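Local atomic coordinates of dTDP-4-dehydrorhamnose 3-epimerase (Streptomyces niveus, PDB entry 2C0Z), a protein that acts as a dTDP-6-deoxy-D-xylo-4-hexulose 3-epimerase, working with the partner enzyme NovU on the deoxysugar of the aminocoumarin antibiotic novobiocin. Residues D96-V99 and G100-T103; G145-P149 and A150-G154; D179-L182 and L183-R187. All blocks are in the same frame, centred on the assembly; numbering follows the deposited sequence.

Interaction 1 of 3, residues D96-V99 and G100-T103; sequences DLRV and GSPT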
# COMPACT_ATOMS: atom_id res chain seq x y z
N ASP A 96 -10.40 19.17 10.07
CA ASP A 96 -9.42 20.23 10.22
C ASP A 96 -9.26 20.61 11.66
O ASP A 96 -10.14 21.27 12.21
CB ASP A 96 -9.82 21.44 9.38
CG ASP A 96 -8.70 22.42 9.19
OD1 ASP A 96 -7.69 22.39 9.95
OD2 ASP A 96 -8.76 23.26 8.27
N LEU A 97 -8.13 20.23 12.27
CA LEU A 97 -7.87 20.48 13.69
C LEU A 97 -6.95 21.69 13.90
O LEU A 97 -6.49 21.93 15.02
CB LEU A 97 -7.26 19.22 14.32
CG LEU A 97 -8.18 18.00 14.33
CD1 LEU A 97 -7.39 16.80 14.85
CD2 LEU A 97 -9.43 18.25 15.15
N ARG A 98 -6.67 22.43 12.83
CA ARG A 98 -5.67 23.50 12.85
C ARG A 98 -6.32 24.80 13.32
O ARG A 98 -7.07 25.45 12.59
CB ARG A 98 -5.06 23.69 11.49
CG ARG A 98 -4.42 22.41 10.94
CD ARG A 98 -4.02 22.51 9.52
NE ARG A 98 -5.19 22.72 8.66
CZ ARG A 98 -5.17 22.78 7.32
NH1 ARG A 98 -4.05 22.65 6.63
NH2 ARG A 98 -6.30 22.95 6.67
N VAL A 99 -6.04 25.18 14.55
CA VAL A 99 -6.61 26.39 15.12
C VAL A 99 -6.20 27.59 14.28
O VAL A 99 -5.02 27.82 13.99
CB VAL A 99 -6.19 26.55 16.59
CG1 VAL A 99 -6.71 27.84 17.16
CG2 VAL A 99 -6.68 25.38 17.41
N GLY A 100 -7.19 28.38 13.89
CA GLY A 100 -6.96 29.52 13.03
C GLY A 100 -7.28 29.28 11.58
O GLY A 100 -7.39 30.25 10.79
N SER A 101 -7.42 28.01 11.19
CA SER A 101 -7.73 27.70 9.82
C SER A 101 -9.16 28.15 9.50
O SER A 101 -10.06 28.00 10.34
CB SER A 101 -7.68 26.18 9.61
OG SER A 101 -8.23 25.88 8.33
N PRO A 102 -9.40 28.64 8.29
CA PRO A 102 -10.77 28.95 7.90
C PRO A 102 -11.74 27.79 8.09
O PRO A 102 -12.94 27.99 8.31
CB PRO A 102 -10.66 29.32 6.42
CG PRO A 102 -9.27 29.74 6.23
CD PRO A 102 -8.43 28.96 7.22
N THR A 103 -11.22 26.56 7.96
CA THR A 103 -12.08 25.39 8.08
C THR A 103 -11.81 24.62 9.38
O THR A 103 -12.15 23.45 9.48
CB THR A 103 -11.91 24.45 6.84
OG1 THR A 103 -10.52 24.18 6.57
CG2 THR A 103 -12.44 25.14 5.61

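Interaction 2 of 3, residues G145-P149 and A150-G154; sequences GTYDP and ATEHG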
# COMPACT_ATOMS: atom_id res chain seq x y z
N GLY A 145 5.78 10.06 8.51
CA GLY A 145 6.56 9.88 9.72
C GLY A 145 6.26 8.57 10.38
O GLY A 145 5.20 7.97 10.17
N THR A 146 7.20 8.10 11.19
CA THR A 146 6.99 6.85 11.90
C THR A 146 6.21 7.08 13.17
O THR A 146 6.14 8.20 13.71
CB THR A 146 8.32 6.18 12.25
OG1 THR A 146 9.17 7.09 12.96
CG2 THR A 146 9.08 5.78 10.99
N TYR A 147 5.59 6.01 13.65
CA TYR A 147 4.82 6.08 14.88
C TYR A 147 5.69 6.49 16.05
O TYR A 147 6.77 5.94 16.29
CB TYR A 147 4.19 4.72 15.18
CG TYR A 147 3.47 4.67 16.51
CD1 TYR A 147 2.29 5.38 16.70
CD2 TYR A 147 3.97 3.92 17.56
CE1 TYR A 147 1.62 5.35 17.91
CE2 TYR A 147 3.31 3.88 18.79
CZ TYR A 147 2.14 4.59 18.95
OH TYR A 147 1.47 4.55 20.15
N ASP A 148 5.20 7.49 16.77
CA ASP A 148 5.79 7.96 18.00
C ASP A 148 4.64 8.15 18.99
O ASP A 148 3.74 8.98 18.77
CB ASP A 148 6.52 9.26 17.73
CG ASP A 148 7.20 9.82 18.95
OD1 ASP A 148 6.98 9.30 20.05
OD2 ASP A 148 7.95 10.82 18.88
N PRO A 149 4.60 7.38 20.08
CA PRO A 149 3.47 7.47 21.02
C PRO A 149 3.35 8.85 21.68
O PRO A 149 2.27 9.24 22.11
CB PRO A 149 3.77 6.37 22.05
CG PRO A 149 5.24 6.15 21.97
CD PRO A 149 5.61 6.40 20.52
N ALA A 150 4.44 9.60 21.73
CA ALA A 150 4.46 10.92 22.35
C ALA A 150 3.73 11.98 21.53
O ALA A 150 3.33 13.03 22.08
CB ALA A 150 5.90 11.37 22.57
N THR A 151 3.57 11.74 20.23
CA THR A 151 3.01 12.76 19.35
C THR A 151 1.66 12.39 18.76
O THR A 151 1.04 13.25 18.12
CB THR A 151 3.95 13.11 18.19
OG1 THR A 151 4.20 11.94 17.38
CG2 THR A 151 5.31 13.52 18.70
N GLU A 152 1.21 11.15 18.94
CA GLU A 152 -0.09 10.76 18.38
C GLU A 152 -1.21 10.95 19.38
O GLU A 152 -1.20 10.37 20.48
CB GLU A 152 -0.13 9.32 17.87
CG GLU A 152 -1.39 9.12 17.02
CD GLU A 152 -1.49 7.75 16.41
OE1 GLU A 152 -0.48 7.30 15.83
OE2 GLU A 152 -2.57 7.12 16.50
N HIS A 153 -2.18 11.76 19.00
CA HIS A 153 -3.28 12.11 19.87
C HIS A 153 -4.60 12.00 19.14
O HIS A 153 -4.64 11.57 17.97
CB HIS A 153 -3.02 13.49 20.45
CG HIS A 153 -1.72 13.55 21.19
ND1 HIS A 153 -0.68 14.39 20.84
CD2 HIS A 153 -1.28 12.82 22.24
CE1 HIS A 153 0.32 14.19 21.68
NE2 HIS A 153 -0.01 13.24 22.52
N GLY A 154 -5.68 12.33 19.83
CA GLY A 154 -6.97 12.26 19.19
C GLY A 154 -8.04 13.10 19.84
O GLY A 154 -7.84 13.62 20.95
O HOH W 1 3.21 9.65 15.72
O HOH W 2 -0.18 8.55 21.83

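Interaction 3 of 3, residues D179-L182 and L183-R187; sequences DALL and LAEAR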
# COMPACT_ATOMS: atom_id res chain seq x y z
N ASP A 179 -12.59 7.40 25.25
CA ASP A 179 -12.05 8.22 26.34
C ASP A 179 -11.39 9.52 25.85
O ASP A 179 -10.92 10.33 26.65
CB ASP A 179 -11.02 7.41 27.15
CG ASP A 179 -11.66 6.26 27.91
OD1 ASP A 179 -12.90 6.21 28.06
OD2 ASP A 179 -10.98 5.35 28.40
N ALA A 180 -11.39 9.74 24.55
CA ALA A 180 -10.73 10.91 23.99
C ALA A 180 -11.46 12.20 24.33
O ALA A 180 -12.67 12.21 24.52
CB ALA A 180 -10.65 10.78 22.49
N LEU A 181 -10.68 13.28 24.36
CA LEU A 181 -11.19 14.61 24.63
C LEU A 181 -12.13 15.07 23.54
O LEU A 181 -11.94 14.77 22.36
CB LEU A 181 -10.05 15.62 24.71
CG LEU A 181 -9.07 15.53 25.87
CD1 LEU A 181 -8.22 16.76 25.92
CD2 LEU A 181 -9.76 15.33 27.13
N LEU A 182 -13.14 15.82 23.94
CA LEU A 182 -13.88 16.66 23.00
C LEU A 182 -12.96 17.64 22.32
O LEU A 182 -11.92 18.03 22.86
CB LEU A 182 -14.98 17.41 23.70
CG LEU A 182 -16.00 16.54 24.40
CD1 LEU A 182 -17.11 17.43 24.93
CD2 LEU A 182 -16.55 15.51 23.47
N LEU A 183 -13.34 18.05 21.11
CA LEU A 183 -12.57 19.03 20.36
C LEU A 183 -12.27 20.30 21.20
O LEU A 183 -11.15 20.74 21.26
CB LEU A 183 -13.30 19.40 19.06
CG LEU A 183 -12.58 20.40 18.16
CD1 LEU A 183 -11.34 19.74 17.56
CD2 LEU A 183 -13.51 20.92 17.08
N ALA A 184 -13.29 20.84 21.85
CA ALA A 184 -13.15 22.06 22.64
C ALA A 184 -12.28 21.84 23.87
O ALA A 184 -11.55 22.76 24.28
CB ALA A 184 -14.53 22.58 23.05
N GLU A 185 -12.33 20.62 24.43
CA GLU A 185 -11.45 20.27 25.55
C GLU A 185 -9.98 20.22 25.11
O GLU A 185 -9.10 20.67 25.83
CB GLU A 185 -11.89 18.95 26.19
CG GLU A 185 -13.23 19.01 26.87
CD GLU A 185 -13.77 17.66 27.28
OE1 GLU A 185 -13.27 16.60 26.80
OE2 GLU A 185 -14.74 17.64 28.08
N ALA A 186 -9.71 19.64 23.95
CA ALA A 186 -8.37 19.58 23.41
C ALA A 186 -7.87 20.97 23.12
O ALA A 186 -6.75 21.33 23.44
CB ALA A 186 -8.37 18.74 22.14
N ARG A 187 -8.74 21.79 22.52
CA ARG A 187 -8.37 23.15 22.25
C ARG A 187 -8.05 23.92 23.52
O ARG A 187 -7.08 24.67 23.57
CB ARG A 187 -9.46 23.87 21.50
CG ARG A 187 -8.93 25.19 20.95
CD ARG A 187 -9.90 25.90 20.19
NE ARG A 187 -9.42 27.24 19.84
CZ ARG A 187 -10.15 28.11 19.20
NH1 ARG A 187 -11.41 27.79 18.87
NH2 ARG A 187 -9.66 29.31 18.91

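Interaction 1 of 3, residues D96-V99 and G100-T103
The carboxylate of Asp-96 is met around both of its oxygens, and the hydroxyls of Ser-101 and Thr-103 share one of them. Thr-103 OG1 donates to the anti lone pair of Asp-96 OD2 over 2.6 Å, whereas Ser-101 OG, 2.7 Å from Asp-96 OD2, approaches on the syn side and 34° out of the carboxylate plane. Arg-98 grips the same group side-on in a salt bridge: NE lies 2.8 Å from Asp-96 OD1 and NH2 3.0 Å from Asp-96 OD2. The guanidinium presents its edge, with both oxygens close to its plane, yet it meets each of them from above the carboxylate plane, so the two flat groups are not coplanar. From the opposite face, Arg-98 N reaches Asp-96 OD1 at 3.1 Å and closes an Asx turn. A bend at chi3 (-64°) folds the arginine chain back over the aspartate two residues before it.

This loop joins the antiparallel neighbours 89-96 and 107-113 of the cupin fold, and it is built from small turns laid end to end. Arg-98 to Ser-101 form a type II beta turn, closed by Ser-101 N donating to Arg-98 O (2.9 Å), with Gly-100 at its third position at a positive phi of 100°. Ser-101 OG next accepts from Thr-103 N at 3.1 Å, an ST turn, while also donating to the aspartate. Arg-98 NH2 has a second partner in the carbonyl of Glu-18, and Tyr-195 of helix 195-198 packs on both Arg-98 and Ser-101.

Two donors on Asp-96 OD1 and three on Asp-96 OD2, one pair of them from a cationic guanidinium, would be expected to keep this buried carboxylate ionised and to fix its rotation, tying both arms of the loop to one group.

Interaction 2 of 3, residues G145-P149 and A150-G154
The loop leading into strand 152-154 and the first residue of that strand carry two residues assigned by similarity to the substrate pocket, Tyr-147, which probably stacks on the thymidine ring, and Glu-152, which probably binds substrate. They meet directly: Glu-152 OE1 lies 3.5 Å from Tyr-147 CD1, at the edge of the ring and in its plane, with the carboxylate turned 84° from the ring. The extended Glu-152 chain carries its other oxygen to Arg-176, a further predicted substrate ligand, in a salt bridge. Gln-56 takes the backbone N-H of Tyr-147.

Between these two residues the chain reverses through a beta turn from Asp-148 to Thr-151, in which Thr-151 N donates to Asp-148 O over 3.1 Å. An Asx turn overlaps it. With CG anti to the backbone N (chi1 -179°), the Asp-148 carboxylate swings alongside the turn, and Ala-150 N reaches Asp-148 OD1 at 3.1 Å from 52° above the carboxylate plane. Glu-152 N adds a weak bond to Asp-148 O, at 3.3 Å.

Solvent completes the turn. One water accepts from Asp-148 N (3.1 Å) and hydrogen-bonds Thr-151 OG1 at 3.0 Å; another donates to both Pro-149 O and Glu-152 O. Thr-151 crosses Asp-148 at about a right angle, its CG2 3.8 Å from Asp-148 OD2.

Interaction 3 of 3, residues D179-L182 and L183-R187
Leu-182 N donates to Glu-185 OE1 over 3.0 Å, a side chain reaching back from the first turn of helix 183-188 to the residue that caps it. The N-H comes from 45° above the carboxylate plane. Glu-185 leaves its backbone with CG anti to the carbonyl carbon (chi1 -66°) and then runs extended, which lays the carboxylate beside Leu-182. In the other direction Ala-186 N donates to Leu-182 O over 2.9 Å, as the opening backbone bond of the helix.

This is one half of a capping box: Glu-185 stands three residues after the N-cap, but Leu-182, as N-cap, has no polar side chain to accept from Glu-185 N in return. A separate N-H of the first turn, that of Leu-183, is held by Asp-159 OD1.

Leucine carbons pack round the carboxylate. Leu-182 CG rests 3.6 Å from Glu-185 OE1 and its CD1 3.9 Å from Glu-185 OE2. Leu-181 sends its two methyls to different neighbours: CD2 lies 3.7 Å from Glu-185 OE1, while CD1 makes an apolar contact 4.3 Å from Ala-186 CB, bridging the cap in the positions of a hydrophobic staple.

Overall arrangement
Interactions 1 and 3 lie on the same side of the chain's centre, with their own centres 15 Å apart, and they touch by packing: Leu-97 CD2 meets Leu-183 CD1 at 3.4 Å, and the methyl Val-99 CG1 lies 3.7 Å from Arg-187 NH2. Helix 183-188 thus packs on the loop 96-103 through residues of both its ends. Interaction 2 joins interaction 3 more lightly, through Gly-154 O and Ala-180 CB at 4.3 Å, and stops about 6 Å short of interaction 1 at the nearest atoms. Of the three, interaction 2 alone holds predicted substrate-site residues. The Leu-181 side chain is about 11 Å from that of the predicted proton acceptor His-71, and that of Asp-96 about 11 Å from that of His-128.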